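Local coordinates for protein HAD hydrolase, family IA, variant 3 (Entamoeba histolytica, PDB 6W04) that probably acts as a magnesium-dependent hydrolase of the haloacid dehalogenase (HAD) superfamily, with a Rossmann-like core and a helical cap, at residues A[79-84]-A[120-125]; A[75-80]-A[113-118]. All coordinates share one frame; numbering follows the deposited sequence.

Contact 1: A[79-84]-A[120-125]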
# COMPACT_ATOMS: atom_id res chain seq x y z
N MET A 79 -6.43 -9.17 -13.86
CA MET A 79 -5.05 -9.14 -14.34
C MET A 79 -4.06 -9.61 -13.27
O MET A 79 -3.15 -10.40 -13.55
CB MET A 79 -4.69 -7.73 -14.82
CG MET A 79 -5.57 -7.25 -16.00
SD MET A 79 -5.24 -8.12 -17.58
CE MET A 79 -3.45 -7.91 -17.69
N LEU A 80 -4.22 -9.11 -12.04
CA LEU A 80 -3.35 -9.51 -10.94
C LEU A 80 -3.38 -11.02 -10.73
O LEU A 80 -2.32 -11.65 -10.59
CB LEU A 80 -3.73 -8.78 -9.65
CG LEU A 80 -2.81 -9.18 -8.48
CD1 LEU A 80 -1.39 -8.63 -8.79
CD2 LEU A 80 -3.30 -8.63 -7.17
N MET A 81 -4.58 -11.62 -10.71
CA MET A 81 -4.69 -13.06 -10.50
C MET A 81 -3.94 -13.84 -11.57
O MET A 81 -3.30 -14.86 -11.26
CB MET A 81 -6.16 -13.48 -10.48
CG MET A 81 -6.74 -13.59 -9.10
SD MET A 81 -5.97 -14.92 -8.17
CE MET A 81 -7.12 -15.03 -6.80
N LYS A 82 -4.02 -13.42 -12.83
CA LYS A 82 -3.31 -14.22 -13.82
C LYS A 82 -1.86 -13.79 -14.01
O LYS A 82 -1.09 -14.53 -14.63
CB LYS A 82 -4.03 -14.23 -15.17
CG LYS A 82 -4.26 -12.90 -15.84
CD LYS A 82 -5.16 -13.11 -17.06
CE LYS A 82 -5.69 -11.80 -17.60
NZ LYS A 82 -6.43 -11.96 -18.88
N SER A 83 -1.46 -12.65 -13.43
CA SER A 83 -0.08 -12.19 -13.49
C SER A 83 0.83 -13.09 -12.63
O SER A 83 0.36 -13.96 -11.88
CB SER A 83 0.02 -10.75 -12.98
OG SER A 83 -0.00 -10.76 -11.56
N ASP A 84 2.15 -12.89 -12.76
CA ASP A 84 3.10 -13.59 -11.90
C ASP A 84 3.78 -12.63 -10.94
O ASP A 84 4.88 -12.88 -10.46
CB ASP A 84 4.13 -14.37 -12.73
CG ASP A 84 5.07 -13.47 -13.53
OD1 ASP A 84 4.95 -12.23 -13.43
OD2 ASP A 84 5.92 -14.00 -14.27
N ILE A 120 -5.32 -12.23 -0.61
CA ILE A 120 -5.26 -13.40 0.27
C ILE A 120 -5.25 -14.67 -0.55
O ILE A 120 -4.46 -15.58 -0.31
CB ILE A 120 -6.45 -13.38 1.26
CG1 ILE A 120 -6.35 -12.17 2.18
CG2 ILE A 120 -6.51 -14.69 2.05
CD1 ILE A 120 -7.64 -11.86 2.96
N GLN A 121 -6.15 -14.76 -1.53
CA GLN A 121 -6.25 -15.93 -2.39
C GLN A 121 -4.93 -16.19 -3.13
O GLN A 121 -4.39 -17.30 -3.11
CB GLN A 121 -7.40 -15.72 -3.37
CG GLN A 121 -8.24 -16.91 -3.75
CD GLN A 121 -9.60 -16.49 -4.33
OE1 GLN A 121 -10.51 -17.30 -4.44
NE2 GLN A 121 -9.74 -15.20 -4.69
N LYS A 122 -4.41 -15.16 -3.79
CA LYS A 122 -3.26 -15.34 -4.68
C LYS A 122 -1.97 -15.56 -3.89
O LYS A 122 -1.12 -16.36 -4.28
CB LYS A 122 -3.11 -14.12 -5.61
CG LYS A 122 -1.91 -14.20 -6.56
CD LYS A 122 -1.84 -13.00 -7.53
CE LYS A 122 -0.69 -13.19 -8.54
NZ LYS A 122 -0.95 -14.33 -9.49
N TYR A 123 -1.80 -14.85 -2.78
CA TYR A 123 -0.54 -14.90 -2.08
C TYR A 123 -0.55 -15.78 -0.83
O TYR A 123 0.47 -15.85 -0.14
CB TYR A 123 -0.10 -13.47 -1.73
CG TYR A 123 0.14 -12.67 -3.00
CD1 TYR A 123 1.20 -12.98 -3.84
CD2 TYR A 123 -0.74 -11.65 -3.39
CE1 TYR A 123 1.41 -12.28 -5.04
CE2 TYR A 123 -0.54 -10.97 -4.60
CZ TYR A 123 0.54 -11.29 -5.41
OH TYR A 123 0.79 -10.61 -6.60
N HIS A 124 -1.64 -16.49 -0.55
CA HIS A 124 -1.69 -17.42 0.59
C HIS A 124 -1.36 -16.71 1.89
O HIS A 124 -0.65 -17.23 2.75
CB HIS A 124 -0.76 -18.61 0.37
CG HIS A 124 -0.85 -19.18 -1.01
ND1 HIS A 124 -2.02 -19.70 -1.51
CD2 HIS A 124 0.07 -19.29 -1.99
CE1 HIS A 124 -1.81 -20.13 -2.75
NE2 HIS A 124 -0.55 -19.89 -3.06
N LEU A 125 -1.89 -15.49 2.03
CA LEU A 125 -1.51 -14.64 3.15
C LEU A 125 -1.82 -15.25 4.51
O LEU A 125 -1.17 -14.89 5.49
CB LEU A 125 -2.19 -13.28 3.01
CG LEU A 125 -1.66 -12.39 1.88
CD1 LEU A 125 -2.42 -11.06 1.94
CD2 LEU A 125 -0.12 -12.17 1.97
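Lys122, near the C-terminal end of helix 113-123, grips the backbone of Met81 and Ser83 where helix 62-82 runs out. In this HAD fold helix 113-123 belongs to the Rossmann-like core and helix 62-82 closes the helical cap, so the contact lies where the cap chain returns to the core and is a worked example of a lysine serving carbonyls at a helix C-terminus.

The polar part centres on one ammonium. NZ donates to Met81 O at 3.0 Å, standing 57° out of that carbonyl plane, and to Ser83 O at 2.8 Å, again above the plane, by 35°. The aliphatic chain is extended as far as CE and bends only at its last torsion (chi4 68°), which turns NZ onto these oxygens. A positive charge here would be favoured by the negative end of the helix dipole. Leu80 O comes within 3.0 Å of Lys122 CE and accepts a hydrogen bond of 2.7 Å from Ser83 OG, which ties the first non-helical residue back to the final turn.

Apolar contacts flank this grip. Leu80 CG lies 4.1 Å from Lys122 CD, the two side chains crossing obliquely. In the Met81 conformer described here, one of two, SD slides past Lys122 and CE meets Gln121. Tyr123, whose OH bonds to Ile85 O, carries Lys122 CG 3.9 Å above the centre of one ring face, and Leu80 CD2 sits at its edge. Leu80 CD1 lies 3.7 Å from Tyr123 OH.

Contact 2: A[75-80]-A[113-118]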
# COMPACT_ATOMS: atom_id res chain seq x y z
N LEU A 75 -11.07 -5.10 -13.41
CA LEU A 75 -10.01 -5.35 -14.39
C LEU A 75 -8.68 -5.63 -13.68
O LEU A 75 -7.98 -6.60 -14.00
CB LEU A 75 -9.88 -4.16 -15.35
CG LEU A 75 -8.75 -4.14 -16.41
CD1 LEU A 75 -8.69 -5.42 -17.25
CD2 LEU A 75 -8.89 -2.91 -17.36
N TYR A 76 -8.34 -4.82 -12.68
CA TYR A 76 -7.10 -5.02 -11.94
C TYR A 76 -7.03 -6.40 -11.28
O TYR A 76 -6.02 -7.10 -11.39
CB TYR A 76 -6.96 -3.91 -10.89
CG TYR A 76 -5.94 -4.21 -9.82
CD1 TYR A 76 -4.58 -4.04 -10.06
CD2 TYR A 76 -6.34 -4.66 -8.56
CE1 TYR A 76 -3.63 -4.34 -9.07
CE2 TYR A 76 -5.40 -4.94 -7.55
CZ TYR A 76 -4.03 -4.77 -7.84
OH TYR A 76 -3.08 -5.03 -6.89
N ARG A 77 -8.10 -6.80 -10.58
CA ARG A 77 -8.11 -8.09 -9.89
C ARG A 77 -7.90 -9.24 -10.85
O ARG A 77 -7.21 -10.21 -10.54
CB ARG A 77 -9.44 -8.32 -9.17
CG ARG A 77 -9.62 -7.52 -7.96
CD ARG A 77 -11.04 -7.67 -7.49
NE ARG A 77 -11.49 -6.40 -6.97
CZ ARG A 77 -12.72 -5.93 -7.09
NH1 ARG A 77 -13.01 -4.75 -6.58
NH2 ARG A 77 -13.65 -6.64 -7.73
N THR A 78 -8.55 -9.16 -12.01
CA THR A 78 -8.45 -10.22 -13.01
C THR A 78 -7.03 -10.32 -13.54
O THR A 78 -6.46 -11.41 -13.64
CB THR A 78 -9.45 -9.93 -14.12
OG1 THR A 78 -10.76 -9.96 -13.57
CG2 THR A 78 -9.35 -10.96 -15.22
N MET A 79 -6.43 -9.17 -13.86
CA MET A 79 -5.05 -9.14 -14.34
C MET A 79 -4.06 -9.61 -13.27
O MET A 79 -3.15 -10.40 -13.55
CB MET A 79 -4.69 -7.73 -14.82
CG MET A 79 -5.57 -7.25 -16.00
SD MET A 79 -5.24 -8.12 -17.58
CE MET A 79 -3.45 -7.91 -17.69
N LEU A 80 -4.22 -9.11 -12.04
CA LEU A 80 -3.35 -9.51 -10.94
C LEU A 80 -3.38 -11.02 -10.73
O LEU A 80 -2.32 -11.65 -10.59
CB LEU A 80 -3.73 -8.78 -9.65
CG LEU A 80 -2.81 -9.18 -8.48
CD1 LEU A 80 -1.39 -8.63 -8.79
CD2 LEU A 80 -3.30 -8.63 -7.17
N TRP A 113 -12.30 -4.47 0.10
CA TRP A 113 -12.31 -5.92 0.34
C TRP A 113 -12.17 -6.72 -0.95
O TRP A 113 -11.50 -7.77 -0.98
CB TRP A 113 -13.58 -6.35 1.07
CG TRP A 113 -13.66 -7.84 1.07
CD1 TRP A 113 -14.44 -8.64 0.28
CD2 TRP A 113 -12.85 -8.73 1.87
NE1 TRP A 113 -14.19 -9.97 0.56
CE2 TRP A 113 -13.22 -10.05 1.54
CE3 TRP A 113 -11.86 -8.53 2.84
CZ2 TRP A 113 -12.62 -11.16 2.12
CZ3 TRP A 113 -11.26 -9.64 3.44
CH2 TRP A 113 -11.65 -10.94 3.07
N GLY A 114 -12.83 -6.28 -2.03
CA GLY A 114 -12.70 -6.98 -3.31
C GLY A 114 -11.25 -7.31 -3.65
O GLY A 114 -10.92 -8.45 -4.00
N ASN A 115 -10.37 -6.31 -3.56
CA ASN A 115 -8.96 -6.54 -3.90
C ASN A 115 -8.28 -7.40 -2.85
O ASN A 115 -7.48 -8.29 -3.18
CB ASN A 115 -8.24 -5.19 -4.06
CG ASN A 115 -8.55 -4.50 -5.37
OD1 ASN A 115 -9.30 -5.03 -6.20
ND2 ASN A 115 -7.99 -3.31 -5.57
N VAL A 116 -8.61 -7.18 -1.57
CA VAL A 116 -7.96 -7.93 -0.49
C VAL A 116 -8.27 -9.41 -0.62
O VAL A 116 -7.41 -10.27 -0.37
CB VAL A 116 -8.41 -7.38 0.89
CG1 VAL A 116 -7.94 -8.31 2.00
CG2 VAL A 116 -7.87 -5.95 1.12
N GLN A 117 -9.50 -9.74 -1.01
CA GLN A 117 -9.86 -11.13 -1.26
C GLN A 117 -8.92 -11.76 -2.28
O GLN A 117 -8.47 -12.90 -2.12
CB GLN A 117 -11.32 -11.20 -1.74
CG GLN A 117 -11.90 -12.59 -1.89
CD GLN A 117 -13.41 -12.59 -2.13
OE1 GLN A 117 -14.20 -12.24 -1.25
NE2 GLN A 117 -13.82 -13.03 -3.30
N VAL A 118 -8.59 -11.02 -3.34
CA VAL A 118 -7.66 -11.54 -4.34
C VAL A 118 -6.26 -11.67 -3.74
O VAL A 118 -5.58 -12.69 -3.96
CB VAL A 118 -7.68 -10.63 -5.59
CG1 VAL A 118 -6.50 -10.91 -6.51
CG2 VAL A 118 -8.98 -10.88 -6.35
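The cap-core interface beside the magnesium site of this HAD fold brings Arg77 of the cap helix 62-82 against Gly114, Asn115 and Val118 of helix 113-123, which follows a strand of the core sheet. Over these segments the helices run almost parallel, their axes 5° apart and 10.0 Å from each other at closest approach.

Arg77 has two conformers; in the one described, NE donates to Asn115 OD1 at 2.7 Å with an N-H...O angle of 157°. The oxygen lies near the guanidinium plane, at its edge, while the amide plane is steeply turned against it. One guanidinium face rests over Gly114, whose CA is 3.7 Å above the plane and offset toward the rim; in this conformer, with no side chain at Gly114, the flat group lies directly over the backbone. Farther out, NH1 forms a salt bridge with Glu70.

The methylenes of the same side chain are apolar neighbours: Arg77 CG, placed beside its own backbone N by chi1 of -73°, is 3.8 Å from Val118 CG2. The other methyl, Val118 CG1, meets Leu80 CD2 at 4.0 Å as the two side chains slide past each other in opposite directions.

Asn115 also packs against Tyr76. Its ND2, bonded to Glu73, approaches Tyr76 CE2 obliquely to 3.6 Å, and OD1 lies in the ring plane at the edge. Tyr76 hydrogen-bonds through OH to Asp15, stacks on His19 and touches Asn9, a magnesium ligand. Such cap residues bordering the metal-bearing cleft are characteristic of HAD hydrolases with a helical cap inserted after the first core strand.

From the N terminus, strand 3-7 delivers Asp7 and nearby Asn9 to the magnesium ion, after which the chain builds the cap helices and comes back along helix 62-82. That helix supplies 75-80 to contact 2 and, one turn later, 79-84 to contact 1. The chain then passes through helix 91-100 and strand 105-112 to helix 113-123, where 113-118 closes the first loop and 120-125 the second. Because the partners occur in the same order on both helices, the two closures cross rather than nest. Leu80 takes part in both, and Met81 CG packs on Val118 CG1, making one continuous seam between cap and core.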